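Local coordinates for protein F1 (Vaccinia virus ankara, PDB 4D2M), which binds the BH3 motif of the pro-apoptotic protein Bim and probably thereby blocks death of the infected cell, as Bcl-2 relatives do, at residues F121-N126 / L164-T168; K133-L139 / D171-Y177. The protein carries 1 engineered substitution. One frame throughout, in Å; residues are numbered along the deposited sequence.

Contact 1 (F121-N126 / L164-T168); sequences FNNEVN and LLSHT. Engineered in segment 121-126: Phe-121 (natural residue Ile).
Asn-122 holds its CG anti to the backbone N (chi1 175°), and Thr-168 turns its OG1 anti to its own carbonyl carbon (chi1 -51°), which brings amide and hydroxyl together between two helices of the Bcl-2-like bundle. Segments 121-126 and 164-168 run almost parallel, their axes 12° apart and 9.9 Å from each other at the closest.

Thr-168 OG1 is modelled 2.3 Å from Asn-122 OD1, too short for an ordinary hydrogen bond, so the details of this pairing are doubtful, although the hydroxyl is placed to donate to the amide oxygen. Two leucines pack against the amide: Leu-164 comes from the opposite direction, its CG 3.3 Å from Asn-122 OD1, and CD2 of Leu-165 lies near the same oxygen. Polar groups suit this buried place because they are satisfied across a subunit boundary. Asn-122 ND2 reaches Asn-123 OD1 of the second subunit, and Thr-168 OG1 bonds Asn-123 ND2 there.

The other branch of Thr-168 is apolar: its CG2 packs 3.6 Å from CB of Asn-126 and 4.1 Å from CG1 of Val-125, so one branched residue serves both chemistries. On the side facing helix 135-150, Leu-165 CD1 lies 4.3 Å from Val-125 CG2, which itself rests over the rim of one face of the Phe-121 ring, an engineered residue.

Asn-126 ND2 pairs with Asn-126 OD1 of the second subunit, while a water donates to Asn-126 OD1 in this chain and to the carbonyl O of Thr-168 at 2.6 Å.

Contact 2 (K133-L139 / D171-Y177); sequences KGLGVRL and DDCFVDY
Arg-138 crosses Asp-171 at about a right angle, and its length lets it meet something at nearly every atom. CB lies 3.6 Å from CD1 of Phe-174. With CG anti to the carbonyl carbon (chi1 -76°), the chain bends at its second torsion and slides past the phenyl group, CD resting by Phe-174 CB. At the tip the guanidinium grips the carboxylate side-on, the two planes nearly coplanar: NE donates almost straight (177°) to the syn lone pair of Asp-171 OD1, and NH2 reaches OD2 of Asp-171 at 2.7 Å. Cys-173 SG sits over the centre of one guanidinium face, and NH1 turns back to the carbonyl O of Gly-134 at 2.8 Å.

Aspartate suits its place doubly, because Asp-171 is also the N-cap of helix 172-180: OD1 takes the Phe-174 N bond, 2.9 Å long, from above the carboxylate plane. Lys-133 NZ adds a weak, long salt bridge to OD2 of Asp-171, completing a charge network.

Beside this polar patch, Leu-135 CB makes a CH-pi contact over the middle of the Tyr-177 ring, 3.9 Å from its centroid.

The axes of segments 135-139 and 172-177 lie at 100° to each other. The start of helix 135-150 is thus held against that of helix 172-180, while Leu-139 also touches helix 80-99 and Asp-171 touches Met-129 of helix 118-131.

Contact 1 is wholly buried, whereas contact 2 lies nearer the surface and is only partly covered; their centres are about 13 Å apart. Helix 135-150 ties them together: its first turns lie in segment 133-139 and, further along, it lies against both helices of contact 1. The segments alternate along the chain, so the two contacts cross in sequence. Their chemistry follows their place. In the core, neutral amides and a hydroxyl sit among leucines and continue into the second subunit; toward solvent, full charges gather at a helix start. Near-parallel helices meet side by side in contact 1, nearly perpendicular helix starts in contact 2. Both contacts have residues packing on the bound peptide.

Contact 1 (F121-N126 / L164-T168)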
ATOM      1  N   PHE A 121       1.847  17.590   0.457  1.00 31.50           N
ATOM      2  CA  PHE A 121       3.090  18.079   1.044  1.00 30.75           C
ATOM      3  C   PHE A 121       4.268  17.748   0.135  1.00 29.12           C
ATOM      4  O   PHE A 121       5.151  18.577  -0.066  1.00 30.19           O
ATOM      5  CB  PHE A 121       3.327  17.494   2.439  1.00 33.99           C
ATOM      6  CG  PHE A 121       4.609  17.961   3.073  1.00 33.87           C
ATOM      7  CD1 PHE A 121       4.775  19.290   3.427  1.00 34.99           C
ATOM      8  CD2 PHE A 121       5.657  17.082   3.287  1.00 33.41           C
ATOM      9  CE1 PHE A 121       5.956  19.729   3.999  1.00 35.61           C
ATOM     10  CE2 PHE A 121       6.840  17.517   3.860  1.00 34.89           C
ATOM     11  CZ  PHE A 121       6.989  18.841   4.214  1.00 36.26           C
ATOM     12  N   ASN A 122       4.273  16.537  -0.412  1.00 30.90           N
ATOM     13  CA  ASN A 122       5.309  16.129  -1.353  1.00 26.96           C
ATOM     14  C   ASN A 122       5.447  17.119  -2.501  1.00 28.67           C
ATOM     15  O   ASN A 122       6.555  17.505  -2.871  1.00 29.79           O
ATOM     16  CB  ASN A 122       5.009  14.740  -1.911  1.00 28.30           C
ATOM     17  CG  ASN A 122       5.993  14.325  -2.989  1.00 32.71           C
ATOM     18  OD1 ASN A 122       7.083  13.834  -2.697  1.00 30.33           O
ATOM     19  ND2 ASN A 122       5.615  14.531  -4.245  1.00 32.89           N
ATOM     20  N   ASN A 123       4.310  17.536  -3.049  1.00 30.40           N
ATOM     21  CA  ASN A 123       4.285  18.445  -4.188  1.00 29.30           C
ATOM     22  C   ASN A 123       4.793  19.840  -3.828  1.00 31.53           C
ATOM     23  O   ASN A 123       5.463  20.487  -4.632  1.00 32.54           O
ATOM     24  CB  ASN A 123       2.864  18.531  -4.761  1.00 30.35           C
ATOM     25  CG  ASN A 123       2.396  17.213  -5.363  1.00 31.17           C
ATOM     26  OD1 ASN A 123       3.200  16.317  -5.627  1.00 32.89           O
ATOM     27  ND2 ASN A 123       1.091  17.093  -5.591  1.00 31.12           N
ATOM     28  N   GLU A 124       4.478  20.298  -2.620  1.00 35.60           N
ATOM     29  CA  GLU A 124       4.963  21.592  -2.150  1.00 41.09           C
ATOM     30  C   GLU A 124       6.468  21.548  -1.911  1.00 38.90           C
ATOM     31  O   GLU A 124       7.178  22.506  -2.208  1.00 40.10           O
ATOM     32  CB  GLU A 124       4.242  22.014  -0.867  1.00 44.84           C
ATOM     33  CG  GLU A 124       2.739  22.204  -1.022  1.00 47.16           C
ATOM     34  CD  GLU A 124       2.370  23.225  -2.084  1.00 53.34           C
ATOM     35  OE1 GLU A 124       3.186  24.131  -2.355  1.00 51.91           O
ATOM     36  OE2 GLU A 124       1.262  23.115  -2.652  1.00 58.58           O
ATOM     37  N   VAL A 125       6.949  20.435  -1.368  1.00 35.92           N
ATOM     38  CA  VAL A 125       8.382  20.234  -1.183  1.00 35.87           C
ATOM     39  C   VAL A 125       9.075  20.261  -2.541  1.00 37.05           C
ATOM     40  O   VAL A 125      10.102  20.918  -2.708  1.00 40.44           O
ATOM     41  CB  VAL A 125       8.674  18.897  -0.451  1.00 33.37           C
ATOM     42  CG1 VAL A 125      10.161  18.529  -0.490  1.00 35.18           C
ATOM     43  CG2 VAL A 125       8.204  18.979   0.988  1.00 35.00           C
ATOM     44  N   ASN A 126       8.504  19.549  -3.507  1.00 33.98           N
ATOM     45  CA  ASN A 126       9.050  19.525  -4.855  1.00 35.23           C
ATOM     46  C   ASN A 126       9.147  20.939  -5.418  1.00 38.50           C
ATOM     47  O   ASN A 126      10.153  21.308  -6.025  1.00 36.77           O
ATOM     48  CB  ASN A 126       8.194  18.642  -5.767  1.00 33.88           C
ATOM     49  CG  ASN A 126       8.759  18.533  -7.171  1.00 39.09           C
ATOM     50  OD1 ASN A 126       9.769  17.865  -7.394  1.00 40.59           O
ATOM     51  ND2 ASN A 126       8.099  19.175  -8.130  1.00 37.23           N
ATOM     52  N   LEU A 164       8.325   7.885  -1.110  1.00 25.32           N
ATOM     53  CA  LEU A 164       7.927   9.018  -1.935  1.00 25.44           C
ATOM     54  C   LEU A 164       8.838  10.226  -1.727  1.00 24.27           C
ATOM     55  O   LEU A 164       9.418  10.744  -2.680  1.00 28.27           O
ATOM     56  CB  LEU A 164       6.475   9.403  -1.636  1.00 30.72           C
ATOM     57  CG  LEU A 164       5.966  10.711  -2.244  1.00 32.62           C
ATOM     58  CD1 LEU A 164       6.205  10.753  -3.744  1.00 37.45           C
ATOM     59  CD2 LEU A 164       4.483  10.893  -1.936  1.00 27.07           C
ATOM     60  N   LEU A 165       8.968  10.673  -0.483  1.00 22.50           N
ATOM     61  CA  LEU A 165       9.691  11.908  -0.207  1.00 24.14           C
ATOM     62  C   LEU A 165      11.181  11.790  -0.521  1.00 24.34           C
ATOM     63  O   LEU A 165      11.818  12.781  -0.876  1.00 27.18           O
ATOM     64  CB  LEU A 165       9.494  12.328   1.250  1.00 25.30           C
ATOM     65  CG  LEU A 165       8.339  13.302   1.505  1.00 27.51           C
ATOM     66  CD1 LEU A 165       8.641  14.676   0.906  1.00 32.53           C
ATOM     67  CD2 LEU A 165       7.016  12.761   0.973  1.00 23.40           C
ATOM     68  N   SER A 166      11.730  10.584  -0.410  1.00 28.37           N
ATOM     69  CA  SER A 166      13.139  10.359  -0.724  1.00 33.65           C
ATOM     70  C   SER A 166      13.427  10.653  -2.197  1.00 31.14           C
ATOM     71  O   SER A 166      14.454  11.245  -2.532  1.00 29.17           O
ATOM     72  CB  SER A 166      13.547   8.925  -0.383  1.00 33.80           C
ATOM     73  OG  SER A 166      12.752   7.986  -1.084  1.00 39.92           O
ATOM     74  N   HIS A 167      12.521  10.231  -3.074  1.00 27.93           N
ATOM     75  CA  HIS A 167      12.619  10.572  -4.491  1.00 29.68           C
ATOM     76  C   HIS A 167      12.624  12.084  -4.669  1.00 30.94           C
ATOM     77  O   HIS A 167      13.491  12.638  -5.343  1.00 30.29           O
ATOM     78  CB  HIS A 167      11.458   9.967  -5.284  1.00 33.23           C
ATOM     79  CG  HIS A 167      11.654   8.528  -5.646  1.00 37.05           C
ATOM     80  ND1 HIS A 167      12.269   8.133  -6.814  1.00 40.56           N
ATOM     81  CD2 HIS A 167      11.308   7.391  -4.999  1.00 37.10           C
ATOM     82  CE1 HIS A 167      12.298   6.813  -6.869  1.00 39.18           C
ATOM     83  NE2 HIS A 167      11.721   6.338  -5.780  1.00 36.78           N
ATOM     84  N   THR A 168      11.646  12.740  -4.051  1.00 30.55           N
ATOM     85  CA  THR A 168      11.470  14.180  -4.186  1.00 28.07           C
ATOM     86  C   THR A 168      12.652  14.973  -3.627  1.00 32.18           C
ATOM     87  O   THR A 168      13.049  15.983  -4.204  1.00 33.45           O
ATOM     88  CB  THR A 168      10.187  14.648  -3.476  1.00 28.83           C
ATOM     89  OG1 THR A 168       9.080  13.847  -3.909  1.00 30.74           O
ATOM     90  CG2 THR A 168       9.901  16.116  -3.779  1.00 32.89           C
TER
HETATM   91  O   HOH W   1      12.283  17.086  -6.377  1.00 36.88           O

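Contact 2 (K133-L139 / D171-Y177)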
ATOM      1  N   LYS A 133      17.920  26.010  -4.154  1.00 67.31           N
ATOM      2  CA  LYS A 133      18.927  24.991  -4.445  1.00 68.15           C
ATOM      3  C   LYS A 133      20.007  24.902  -3.365  1.00 63.11           C
ATOM      4  O   LYS A 133      21.099  24.393  -3.611  1.00 65.09           O
ATOM      5  CB  LYS A 133      19.569  25.271  -5.809  1.00 72.07           C
ATOM      6  CG  LYS A 133      18.617  25.094  -6.985  1.00 72.20           C
ATOM      7  CD  LYS A 133      18.290  23.625  -7.218  1.00 72.24           C
ATOM      8  CE  LYS A 133      17.119  23.449  -8.168  1.00 72.65           C
ATOM      9  NZ  LYS A 133      16.579  22.061  -8.123  1.00 70.37           N
ATOM     10  N   GLY A 134      19.695  25.390  -2.170  1.00 58.25           N
ATOM     11  CA  GLY A 134      20.608  25.280  -1.046  1.00 53.61           C
ATOM     12  C   GLY A 134      20.549  23.899  -0.421  1.00 46.19           C
ATOM     13  O   GLY A 134      19.577  23.165  -0.609  1.00 45.48           O
ATOM     14  N   LEU A 135      21.590  23.539   0.322  1.00 40.95           N
ATOM     15  CA  LEU A 135      21.645  22.243   0.987  1.00 41.26           C
ATOM     16  C   LEU A 135      20.683  22.190   2.165  1.00 39.30           C
ATOM     17  O   LEU A 135      20.087  21.149   2.444  1.00 40.97           O
ATOM     18  CB  LEU A 135      23.068  21.945   1.466  1.00 45.17           C
ATOM     19  CG  LEU A 135      23.255  20.671   2.297  1.00 46.87           C
ATOM     20  CD1 LEU A 135      23.001  19.431   1.451  1.00 44.00           C
ATOM     21  CD2 LEU A 135      24.640  20.630   2.917  1.00 46.56           C
ATOM     22  N   GLY A 136      20.539  23.323   2.848  1.00 35.24           N
ATOM     23  CA  GLY A 136      19.765  23.403   4.075  1.00 35.21           C
ATOM     24  C   GLY A 136      18.327  22.926   3.974  1.00 37.03           C
ATOM     25  O   GLY A 136      17.865  22.166   4.826  1.00 37.72           O
ATOM     26  N   VAL A 137      17.609  23.375   2.949  1.00 36.54           N
ATOM     27  CA  VAL A 137      16.191  23.050   2.834  1.00 39.18           C
ATOM     28  C   VAL A 137      16.001  21.550   2.611  1.00 37.25           C
ATOM     29  O   VAL A 137      14.988  20.974   3.011  1.00 37.77           O
ATOM     30  CB  VAL A 137      15.511  23.855   1.693  1.00 40.85           C
ATOM     31  CG1 VAL A 137      16.027  23.439   0.313  1.00 40.72           C
ATOM     32  CG2 VAL A 137      13.996  23.712   1.770  1.00 39.80           C
ATOM     33  N   ARG A 138      16.994  20.918   1.997  1.00 35.21           N
ATOM     34  CA  ARG A 138      16.943  19.489   1.727  1.00 34.89           C
ATOM     35  C   ARG A 138      17.206  18.687   2.997  1.00 34.01           C
ATOM     36  O   ARG A 138      16.524  17.697   3.263  1.00 31.55           O
ATOM     37  CB  ARG A 138      17.948  19.125   0.635  1.00 33.56           C
ATOM     38  CG  ARG A 138      17.466  19.526  -0.748  1.00 37.61           C
ATOM     39  CD  ARG A 138      18.594  19.917  -1.686  1.00 41.42           C
ATOM     40  NE  ARG A 138      18.069  20.223  -3.018  1.00 40.31           N
ATOM     41  CZ  ARG A 138      17.644  21.423  -3.404  1.00 42.35           C
ATOM     42  NH1 ARG A 138      17.690  22.456  -2.573  1.00 41.31           N
ATOM     43  NH2 ARG A 138      17.174  21.593  -4.634  1.00 42.96           N
ATOM     44  N   LEU A 139      18.187  19.125   3.780  1.00 29.29           N
ATOM     45  CA  LEU A 139      18.479  18.502   5.066  1.00 31.89           C
ATOM     46  C   LEU A 139      17.327  18.694   6.050  1.00 32.59           C
ATOM     47  O   LEU A 139      17.002  17.790   6.822  1.00 30.73           O
ATOM     48  CB  LEU A 139      19.767  19.079   5.661  1.00 33.11           C
ATOM     49  CG  LEU A 139      21.065  18.784   4.905  1.00 34.77           C
ATOM     50  CD1 LEU A 139      22.233  19.521   5.546  1.00 35.53           C
ATOM     51  CD2 LEU A 139      21.339  17.288   4.857  1.00 36.38           C
ATOM     52  N   ASP A 171      17.005  15.258  -5.440  1.00 32.97           N
ATOM     53  CA  ASP A 171      17.122  15.806  -6.784  1.00 40.45           C
ATOM     54  C   ASP A 171      18.601  15.907  -7.134  1.00 47.39           C
ATOM     55  O   ASP A 171      19.458  15.652  -6.287  1.00 50.31           O
ATOM     56  CB  ASP A 171      16.432  17.170  -6.886  1.00 42.54           C
ATOM     57  CG  ASP A 171      17.023  18.204  -5.942  1.00 45.48           C
ATOM     58  OD1 ASP A 171      17.846  17.838  -5.075  1.00 41.74           O
ATOM     59  OD2 ASP A 171      16.648  19.391  -6.059  1.00 49.02           O
ATOM     60  N   ASP A 172      18.895  16.267  -8.379  1.00 46.82           N
ATOM     61  CA  ASP A 172      20.274  16.335  -8.853  1.00 48.81           C
ATOM     62  C   ASP A 172      21.115  17.242  -7.965  1.00 45.51           C
ATOM     63  O   ASP A 172      22.281  16.957  -7.693  1.00 49.84           O
ATOM     64  CB  ASP A 172      20.315  16.833 -10.298  1.00 61.49           C
ATOM     65  CG  ASP A 172      19.543  15.935 -11.245  1.00 71.33           C
ATOM     66  OD1 ASP A 172      19.561  14.702 -11.045  1.00 73.95           O
ATOM     67  OD2 ASP A 172      18.916  16.463 -12.188  1.00 73.83           O
ATOM     68  N   CYS A 173      20.509  18.331  -7.506  1.00 42.43           N
ATOM     69  CA  CYS A 173      21.191  19.288  -6.647  1.00 47.30           C
ATOM     70  C   CYS A 173      21.632  18.656  -5.329  1.00 45.42           C
ATOM     71  O   CYS A 173      22.767  18.848  -4.895  1.00 53.26           O
ATOM     72  CB  CYS A 173      20.283  20.486  -6.376  1.00 55.69           C
ATOM     73  SG  CYS A 173      20.785  21.491  -4.971  1.00 65.69           S
ATOM     74  N   PHE A 174      20.738  17.902  -4.696  1.00 42.45           N
ATOM     75  CA  PHE A 174      21.062  17.250  -3.430  1.00 40.53           C
ATOM     76  C   PHE A 174      22.146  16.202  -3.625  1.00 38.51           C
ATOM     77  O   PHE A 174      23.074  16.098  -2.824  1.00 37.73           O
ATOM     78  CB  PHE A 174      19.826  16.599  -2.811  1.00 35.15           C
ATOM     79  CG  PHE A 174      20.075  16.009  -1.447  1.00 31.35           C
ATOM     80  CD1 PHE A 174      20.463  16.816  -0.387  1.00 32.83           C
ATOM     81  CD2 PHE A 174      19.920  14.651  -1.226  1.00 31.26           C
ATOM     82  CE1 PHE A 174      20.694  16.276   0.867  1.00 34.16           C
ATOM     83  CE2 PHE A 174      20.147  14.105   0.025  1.00 33.13           C
ATOM     84  CZ  PHE A 174      20.535  14.919   1.073  1.00 33.22           C
ATOM     85  N   VAL A 175      22.016  15.419  -4.691  1.00 38.86           N
ATOM     86  CA  VAL A 175      23.002  14.400  -5.022  1.00 43.82           C
ATOM     87  C   VAL A 175      24.380  15.030  -5.183  1.00 46.08           C
ATOM     88  O   VAL A 175      25.370  14.515  -4.666  1.00 44.90           O
ATOM     89  CB  VAL A 175      22.611  13.651  -6.311  1.00 44.85           C
ATOM     90  CG1 VAL A 175      23.719  12.694  -6.763  1.00 43.15           C
ATOM     91  CG2 VAL A 175      21.325  12.894  -6.087  1.00 42.44           C
ATOM     92  N   ASP A 176      24.434  16.154  -5.890  1.00 46.95           N
ATOM     93  CA  ASP A 176      25.693  16.853  -6.102  1.00 48.81           C
ATOM     94  C   ASP A 176      26.314  17.261  -4.772  1.00 45.01           C
ATOM     95  O   ASP A 176      27.529  17.191  -4.604  1.00 44.30           O
ATOM     96  CB  ASP A 176      25.487  18.081  -6.993  1.00 58.51           C
ATOM     97  CG  ASP A 176      25.087  17.714  -8.410  1.00 69.27           C
ATOM     98  OD1 ASP A 176      25.336  16.561  -8.820  1.00 74.73           O
ATOM     99  OD2 ASP A 176      24.529  18.580  -9.116  1.00 72.66           O
ATOM    100  N   TYR A 177      25.480  17.672  -3.822  1.00 43.85           N
ATOM    101  CA  TYR A 177      25.972  18.075  -2.510  1.00 43.32           C
ATOM    102  C   TYR A 177      26.583  16.896  -1.756  1.00 40.89           C
ATOM    103  O   TYR A 177      27.698  16.988  -1.249  1.00 45.40           O
ATOM    104  CB  TYR A 177      24.849  18.693  -1.674  1.00 45.09           C
ATOM    105  CG  TYR A 177      24.614  20.163  -1.934  1.00 49.65           C
ATOM    106  CD1 TYR A 177      25.591  21.104  -1.641  1.00 57.37           C
ATOM    107  CD2 TYR A 177      23.409  20.612  -2.457  1.00 50.38           C
ATOM    108  CE1 TYR A 177      25.382  22.449  -1.874  1.00 62.16           C
ATOM    109  CE2 TYR A 177      23.190  21.957  -2.692  1.00 57.21           C
ATOM    110  CZ  TYR A 177      24.179  22.870  -2.398  1.00 62.94           C
ATOM    111  OH  TYR A 177      23.961  24.208  -2.630  1.00 69.69           O
TER
HETATM  112  O   HOH W   2      18.452  19.881  -8.886  1.00 60.80           O
HETATM  113  O   HOH W   3      23.784  25.451   0.007  1.00 57.85           O